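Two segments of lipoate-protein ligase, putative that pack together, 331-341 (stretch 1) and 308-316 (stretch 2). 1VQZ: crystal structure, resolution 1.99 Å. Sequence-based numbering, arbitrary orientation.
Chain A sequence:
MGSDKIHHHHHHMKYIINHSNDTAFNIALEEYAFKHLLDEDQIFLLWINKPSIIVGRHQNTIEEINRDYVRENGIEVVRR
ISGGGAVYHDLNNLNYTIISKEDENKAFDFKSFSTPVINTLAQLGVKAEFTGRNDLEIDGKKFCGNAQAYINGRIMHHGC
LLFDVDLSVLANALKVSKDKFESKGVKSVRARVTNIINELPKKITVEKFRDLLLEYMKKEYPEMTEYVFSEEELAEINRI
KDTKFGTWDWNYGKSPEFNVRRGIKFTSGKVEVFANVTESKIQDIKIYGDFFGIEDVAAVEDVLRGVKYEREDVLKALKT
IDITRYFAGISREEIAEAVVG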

# COMPACT_ATOMS: atom_id res chain seq x y z
N SER A 331 -8.82 15.84 8.52
CA SER A 331 -9.98 16.02 9.40
C SER A 331 -11.30 15.84 8.68
O SER A 331 -11.37 15.90 7.42
CB SER A 331 -9.94 17.38 10.10
OG SER A 331 -10.27 18.47 9.26
N ARG A 332 -12.36 15.65 9.47
CA ARG A 332 -13.73 15.58 8.94
C ARG A 332 -14.13 16.87 8.25
O ARG A 332 -14.79 16.85 7.21
CB ARG A 332 -14.74 15.27 10.05
CG ARG A 332 -14.63 13.86 10.60
CD ARG A 332 -15.50 13.67 11.86
NE ARG A 332 -15.35 12.31 12.37
CZ ARG A 332 -14.35 11.93 13.16
NH1 ARG A 332 -13.46 12.82 13.58
NH2 ARG A 332 -14.26 10.67 13.57
N GLU A 333 -13.72 17.99 8.83
CA GLU A 333 -13.96 19.32 8.28
C GLU A 333 -13.28 19.45 6.92
O GLU A 333 -13.84 20.02 5.99
CB GLU A 333 -13.46 20.41 9.22
CG GLU A 333 -14.26 20.60 10.47
CD GLU A 333 -13.99 19.56 11.54
OE1 GLU A 333 -13.06 18.73 11.41
OE2 GLU A 333 -14.72 19.59 12.52
N GLU A 334 -12.06 18.94 6.84
CA GLU A 334 -11.32 18.96 5.59
C GLU A 334 -11.98 18.05 4.55
O GLU A 334 -12.09 18.43 3.41
CB GLU A 334 -9.85 18.58 5.84
CG GLU A 334 -9.02 19.69 6.48
CD GLU A 334 -7.63 19.26 6.96
OE1 GLU A 334 -7.44 18.15 7.52
OE2 GLU A 334 -6.70 20.08 6.81
N ILE A 335 -12.37 16.83 4.92
CA ILE A 335 -13.06 15.95 3.98
C ILE A 335 -14.39 16.53 3.51
O ILE A 335 -14.67 16.50 2.30
CB ILE A 335 -13.25 14.50 4.56
CG1 ILE A 335 -11.90 13.84 4.76
CG2 ILE A 335 -14.08 13.63 3.63
CD1 ILE A 335 -11.08 13.75 3.48
N ALA A 336 -15.18 17.10 4.44
CA ALA A 336 -16.42 17.79 4.06
C ALA A 336 -16.17 18.85 2.99
O ALA A 336 -16.95 19.01 2.03
CB ALA A 336 -17.08 18.44 5.25
N GLU A 337 -15.08 19.59 3.17
CA GLU A 337 -14.72 20.66 2.24
C GLU A 337 -14.39 20.09 0.85
O GLU A 337 -14.83 20.60 -0.16
CB GLU A 337 -13.55 21.48 2.80
CG GLU A 337 -13.25 22.72 2.02
CD GLU A 337 -12.10 23.56 2.61
OE1 GLU A 337 -11.50 23.15 3.65
OE2 GLU A 337 -11.81 24.62 2.01
N ALA A 338 -13.66 18.98 0.82
CA ALA A 338 -13.41 18.24 -0.43
C ALA A 338 -14.75 17.79 -1.10
O ALA A 338 -14.93 17.92 -2.32
CB ALA A 338 -12.52 17.05 -0.16
N VAL A 339 -15.68 17.31 -0.30
CA VAL A 339 -16.94 16.81 -0.83
C VAL A 339 -17.80 17.94 -1.38
O VAL A 339 -18.42 17.80 -2.44
CB VAL A 339 -17.72 15.96 0.25
CG1 VAL A 339 -19.13 15.57 -0.24
CG2 VAL A 339 -16.95 14.68 0.58
N VAL A 340 -17.87 19.05 -0.67
CA VAL A 340 -18.83 20.11 -1.01
C VAL A 340 -18.34 21.52 -0.66
O VAL A 340 -17.78 21.74 0.37
CB VAL A 340 -20.25 19.81 -0.43
CG1 VAL A 340 -20.22 19.63 1.09
CG2 VAL A 340 -21.26 20.88 -0.81
N GLY A 341 -18.59 22.47 -1.55
CA GLY A 341 -18.21 23.88 -1.32
C GLY A 341 -19.09 24.54 -0.25
O GLY A 341 -18.81 25.64 0.27
OXT GLY A 341 -20.13 23.97 0.13
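Stretch 2 (308-316) KYEREDVLK

Stretch 2 begins nonhelical: Lys308 and Glu310 have extended phi/psi, but Tyr309, at -81/69, makes a tight turn between them. Glu310 occupies the N-cap position of a helix that runs from Arg311 through Lys316 and beyond. This helix crosses helix 332-339 with 132° between their N-to-C directions, nearer antiparallel than parallel, and the axes approach to 9.0 Å. The CA atoms of Ala336 and Leu315 lie 5.4 Å apart, those of Val340 and Arg311 5.8 Å, so the later residue of one stretch meets the earlier of the other.

At the start of stretch 1, Ser331 caps its helix and remains out of reach. Leu315, with chi1 t and chi2 p, brings CD1 to 3.6 Å from Arg332 O and 3.7 Å from Glu333 N. One turn on, the side chain of Ala336 points toward stretch 2 and packs closely: its CB is 4.0 Å from Val314 CG1 and 4.3 Å from Leu315 CB. Glu337 CG lies over one face of the Arg311 guanidinium, 3.6 Å from NH2; its carboxylate is not bridged, since Glu337 OE2 is 4.5 Å from Arg311 NH2 and well out of the guanidinium plane.

At the C-terminal end of helix 332-339, the carbonyls of Val339 and Val340 accept hydrogen bonds from stretch 2. Tyr309 OH donates to Val339 O at 2.8 Å, while Val339 CB rests 4.0 Å from Val314 CG1. Val340, already out of helical phi/psi at -149/139, covers one face of the Tyr309 ring: its CG2 is 3.7 Å from the ring centroid and 11° off the normal, a CH-pi contact. Val340 CG1 reaches Val314 CG2 at 3.9 Å, and Arg311 NE donates to Val340 O at 2.8 Å. Finally, the terminal carboxylate of Gly341 receives a weak hydrogen bond from Arg311 NH2 to Gly341 O at 3.3 Å and forms a long salt bridge, Gly341 OXT to Arg311 NE, at 3.9 Å.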

# COMPACT_ATOMS: atom_id res chain seq x y z
N LYS A 308 -27.87 15.20 2.14
CA LYS A 308 -27.98 16.53 1.60
C LYS A 308 -26.62 17.12 1.18
O LYS A 308 -25.67 17.11 1.96
CB LYS A 308 -28.62 17.48 2.62
CG LYS A 308 -30.13 17.32 2.81
N TYR A 309 -26.54 17.64 -0.03
CA TYR A 309 -25.32 18.21 -0.56
C TYR A 309 -25.09 19.64 -0.04
O TYR A 309 -25.21 20.64 -0.78
CB TYR A 309 -25.35 18.19 -2.09
CG TYR A 309 -24.00 18.37 -2.68
CD1 TYR A 309 -22.95 17.48 -2.35
CD2 TYR A 309 -23.73 19.41 -3.55
CE1 TYR A 309 -21.69 17.62 -2.89
CE2 TYR A 309 -22.48 19.57 -4.09
CZ TYR A 309 -21.45 18.68 -3.75
OH TYR A 309 -20.20 18.85 -4.28
N GLU A 310 -24.81 19.69 1.26
CA GLU A 310 -24.53 20.88 1.99
C GLU A 310 -23.46 20.53 2.99
O GLU A 310 -23.51 19.46 3.61
CB GLU A 310 -25.77 21.31 2.78
CG GLU A 310 -26.97 21.71 1.92
CD GLU A 310 -26.80 23.05 1.21
OE1 GLU A 310 -25.82 23.78 1.51
OE2 GLU A 310 -27.66 23.38 0.36
N ARG A 311 -22.50 21.43 3.16
CA ARG A 311 -21.36 21.24 4.08
C ARG A 311 -21.81 20.76 5.46
O ARG A 311 -21.28 19.80 5.97
CB ARG A 311 -20.57 22.56 4.24
CG ARG A 311 -19.19 22.43 4.93
CD ARG A 311 -18.09 21.82 3.97
NE ARG A 311 -17.64 22.78 2.95
CZ ARG A 311 -16.67 23.68 3.11
NH1 ARG A 311 -16.01 23.79 4.26
NH2 ARG A 311 -16.33 24.49 2.11
N GLU A 312 -22.82 21.41 6.04
CA GLU A 312 -23.28 21.03 7.38
C GLU A 312 -23.71 19.57 7.47
O GLU A 312 -23.40 18.88 8.45
CB GLU A 312 -24.44 21.89 7.85
N ASP A 313 -24.45 19.10 6.47
CA ASP A 313 -25.04 17.76 6.55
C ASP A 313 -23.99 16.73 6.28
O ASP A 313 -24.01 15.65 6.84
CB ASP A 313 -26.24 17.60 5.60
CG ASP A 313 -27.36 18.58 5.88
OD1 ASP A 313 -27.22 19.77 5.50
OD2 ASP A 313 -28.39 18.17 6.45
N VAL A 314 -23.08 17.06 5.36
CA VAL A 314 -21.98 16.16 5.03
C VAL A 314 -21.10 15.97 6.26
O VAL A 314 -20.73 14.82 6.61
CB VAL A 314 -21.16 16.67 3.81
CG1 VAL A 314 -19.79 16.00 3.73
CG2 VAL A 314 -21.98 16.49 2.50
N LEU A 315 -20.76 17.09 6.90
CA LEU A 315 -19.95 17.06 8.12
C LEU A 315 -20.59 16.21 9.23
O LEU A 315 -19.92 15.37 9.87
CB LEU A 315 -19.67 18.48 8.63
CG LEU A 315 -18.72 18.54 9.83
CD1 LEU A 315 -17.39 17.83 9.57
CD2 LEU A 315 -18.48 19.97 10.29
N LYS A 316 -21.87 16.44 9.46
CA LYS A 316 -22.65 15.68 10.44
C LYS A 316 -22.55 14.16 10.19
O LYS A 316 -22.32 13.37 11.10
CB LYS A 316 -24.10 16.18 10.41
CG LYS A 316 -24.91 15.81 11.58
CD LYS A 316 -26.02 16.83 11.88
CE LYS A 316 -26.94 16.32 13.01
NZ LYS A 316 -27.62 17.44 13.78
O HOH W 1 -19.51 21.90 -4.28
O HOH W 2 -22.25 23.61 1.28
O HOH W 3 -16.03 21.85 6.65